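Local structure of putative cytoplasmic protein (Salmonella enterica subsp. enterica serovar Typhimurium, 4J32) at residues Arg60-Leu65 with Asn94-Tyr99. The protein is Tae4, a type VI secretion effector with an NlpC/P60 papain-like fold that probably kills rival bacteria by hydrolysing peptidoglycan, and is countered by the immunity protein Tai4. Numbering follows the deposited sequence.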
loop_
_atom_site.group_PDB
_atom_site.type_symbol
_atom_site.label_atom_id
_atom_site.label_comp_id
_atom_site.label_asym_id
_atom_site.label_seq_id
_atom_site.Cartn_x
_atom_site.Cartn_y
_atom_site.Cartn_z
ATOM N N ARG A 60 25.580 -13.701 -1.221
ATOM C CA ARG A 60 26.840 -13.944 -0.503
ATOM C C ARG A 60 27.388 -15.351 -0.782
ATOM O O ARG A 60 28.590 -15.518 -0.990
ATOM C CB ARG A 60 26.702 -13.730 1.000
ATOM C CG ARG A 60 26.237 -12.326 1.451
ATOM C CD ARG A 60 26.264 -12.253 2.983
ATOM N NE ARG A 60 25.774 -10.964 3.466
ATOM C CZ ARG A 60 24.608 -10.791 4.080
ATOM N NH1 ARG A 60 23.788 -11.826 4.318
ATOM N NH2 ARG A 60 24.248 -9.575 4.454
ATOM N N MET A 61 26.515 -16.352 -0.785
ATOM C CA MET A 61 26.924 -17.724 -1.099
ATOM C C MET A 61 27.463 -17.830 -2.534
ATOM O O MET A 61 28.448 -18.527 -2.795
ATOM C CB MET A 61 25.769 -18.692 -0.841
ATOM C CG MET A 61 25.555 -19.004 0.651
ATOM S SD MET A 61 27.038 -19.621 1.482
ATOM C CE MET A 61 27.370 -21.116 0.529
ATOM N N SER A 62 26.827 -17.115 -3.464
ATOM C CA SER A 62 27.339 -17.065 -4.836
ATOM C C SER A 62 28.755 -16.467 -4.890
ATOM O O SER A 62 29.641 -16.975 -5.587
ATOM C CB SER A 62 26.393 -16.259 -5.735
ATOM O OG SER A 62 25.134 -16.909 -5.839
ATOM N N TYR A 63 28.953 -15.377 -4.159
ATOM C CA TYR A 63 30.275 -14.762 -4.068
ATOM C C TYR A 63 31.319 -15.784 -3.572
ATOM O O TYR A 63 32.392 -15.909 -4.162
ATOM C CB TYR A 63 30.216 -13.529 -3.159
ATOM C CG TYR A 63 31.528 -12.772 -3.041
ATOM C CD1 TYR A 63 31.813 -11.707 -3.899
ATOM C CD2 TYR A 63 32.460 -13.098 -2.045
ATOM C CE1 TYR A 63 33.005 -10.993 -3.778
ATOM C CE2 TYR A 63 33.668 -12.391 -1.916
ATOM C CZ TYR A 63 33.931 -11.349 -2.787
ATOM O OH TYR A 63 35.099 -10.615 -2.684
ATOM N N VAL A 64 30.996 -16.515 -2.505
ATOM C CA VAL A 64 31.881 -17.571 -1.979
ATOM C C VAL A 64 32.280 -18.567 -3.073
ATOM O O VAL A 64 33.465 -18.871 -3.267
ATOM C CB VAL A 64 31.201 -18.316 -0.787
ATOM C CG1 VAL A 64 31.950 -19.642 -0.432
ATOM C CG2 VAL A 64 31.070 -17.382 0.431
ATOM N N LEU A 65 31.291 -19.086 -3.786
ATOM C CA LEU A 65 31.574 -20.077 -4.835
ATOM C C LEU A 65 32.432 -19.466 -5.956
ATOM O O LEU A 65 33.431 -20.059 -6.405
ATOM C CB LEU A 65 30.263 -20.635 -5.397
ATOM C CG LEU A 65 29.419 -21.400 -4.350
ATOM C CD1 LEU A 65 28.002 -21.576 -4.871
ATOM C CD2 LEU A 65 30.059 -22.752 -4.028
ATOM N N ASN A 94 15.838 -20.429 -2.475
ATOM C CA ASN A 94 15.423 -21.757 -2.903
ATOM C C ASN A 94 16.352 -22.273 -4.019
ATOM O O ASN A 94 16.670 -23.466 -4.084
ATOM C CB ASN A 94 13.954 -21.752 -3.351
ATOM C CG ASN A 94 12.968 -21.958 -2.187
ATOM O OD1 ASN A 94 13.357 -22.380 -1.084
ATOM N ND2 ASN A 94 11.665 -21.704 -2.445
ATOM N N ASP A 95 16.753 -21.359 -4.908
ATOM C CA ASP A 95 17.640 -21.703 -6.026
ATOM C C ASP A 95 19.035 -22.047 -5.532
ATOM O O ASP A 95 19.632 -23.015 -5.996
ATOM C CB ASP A 95 17.730 -20.569 -7.065
ATOM C CG ASP A 95 16.542 -20.546 -8.011
ATOM O OD1 ASP A 95 15.697 -21.489 -7.980
ATOM O OD2 ASP A 95 16.452 -19.585 -8.802
ATOM N N MET A 96 19.531 -21.298 -4.560
ATOM C CA MET A 96 20.866 -21.563 -4.025
ATOM C C MET A 96 20.888 -22.916 -3.347
ATOM O O MET A 96 21.837 -23.702 -3.529
ATOM C CB MET A 96 21.322 -20.475 -3.045
ATOM C CG MET A 96 22.672 -20.805 -2.352
ATOM S SD MET A 96 24.057 -21.202 -3.463
ATOM C CE MET A 96 24.289 -19.686 -4.393
ATOM N N ILE A 97 19.835 -23.208 -2.587
ATOM C CA ILE A 97 19.708 -24.522 -1.942
ATOM C C ILE A 97 19.737 -25.646 -2.984
ATOM O O ILE A 97 20.502 -26.624 -2.838
ATOM C CB ILE A 97 18.438 -24.596 -1.057
ATOM C CG1 ILE A 97 18.607 -23.645 0.131
ATOM C CG2 ILE A 97 18.243 -26.044 -0.532
ATOM C CD1 ILE A 97 17.338 -23.464 1.002
ATOM N N ASP A 98 18.938 -25.505 -4.036
ATOM C CA ASP A 98 18.855 -26.537 -5.070
ATOM C C ASP A 98 20.174 -26.669 -5.823
ATOM O O ASP A 98 20.597 -27.783 -6.164
ATOM C CB ASP A 98 17.718 -26.246 -6.041
ATOM C CG ASP A 98 16.354 -26.533 -5.449
ATOM O OD1 ASP A 98 16.225 -27.430 -4.576
ATOM O OD2 ASP A 98 15.395 -25.861 -5.874
ATOM N N TYR A 99 20.829 -25.525 -6.065
ATOM C CA TYR A 99 22.139 -25.501 -6.734
ATOM C C TYR A 99 23.156 -26.344 -5.972
ATOM O O TYR A 99 23.857 -27.196 -6.555
ATOM C CB TYR A 99 22.661 -24.054 -6.894
ATOM C CG TYR A 99 24.041 -23.993 -7.544
ATOM C CD1 TYR A 99 24.181 -23.914 -8.939
ATOM C CD2 TYR A 99 25.211 -24.047 -6.763
ATOM C CE1 TYR A 99 25.477 -23.864 -9.546
ATOM C CE2 TYR A 99 26.492 -24.016 -7.357
ATOM C CZ TYR A 99 26.610 -23.912 -8.737
ATOM O OH TYR A 99 27.865 -23.892 -9.289
#
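The ring of Tyr99, the one aromatic ring in the contact, meets Leu65 obliquely: methyl CD1 of Leu65 lies 3.8 Å from CE2 of Tyr99, with CD2 slightly farther. The two side chains overlap head to tail, and Ile90 of strand 88-90 also touches the tyrosine. Met96 fills the middle of the contact. In the conformer given, one of two modelled, its CG is anti to the backbone N (chi1 174°), which sends the chain across to helix 57-67, and bends at the next two torsions carry methyl CE against Met61, Ser62 and Leu65. CE of Met96 stands 4.0 Å from CB of Met61. Its close approach to OG of Ser62 is doubtful, resting on that one conformer. The buried hydroxyl has its own partners, Pro58 O one helical turn back and Ile90 N on strand 88-90, both hydrogen-bonded. The segment axes approach to 11.1 Å and their N-to-C directions differ by 34°, a wide spacing bridged mainly by the long methionine. Val140 of strand 138-143 touches both Met61 and Met96, joining the helix pair to the four-stranded sheet. With no hydrogen bond between them, the two segments meet through mainly apolar contacts inside the papain-like fold, while Ser62 ties helix 57-67 to strand 88-90.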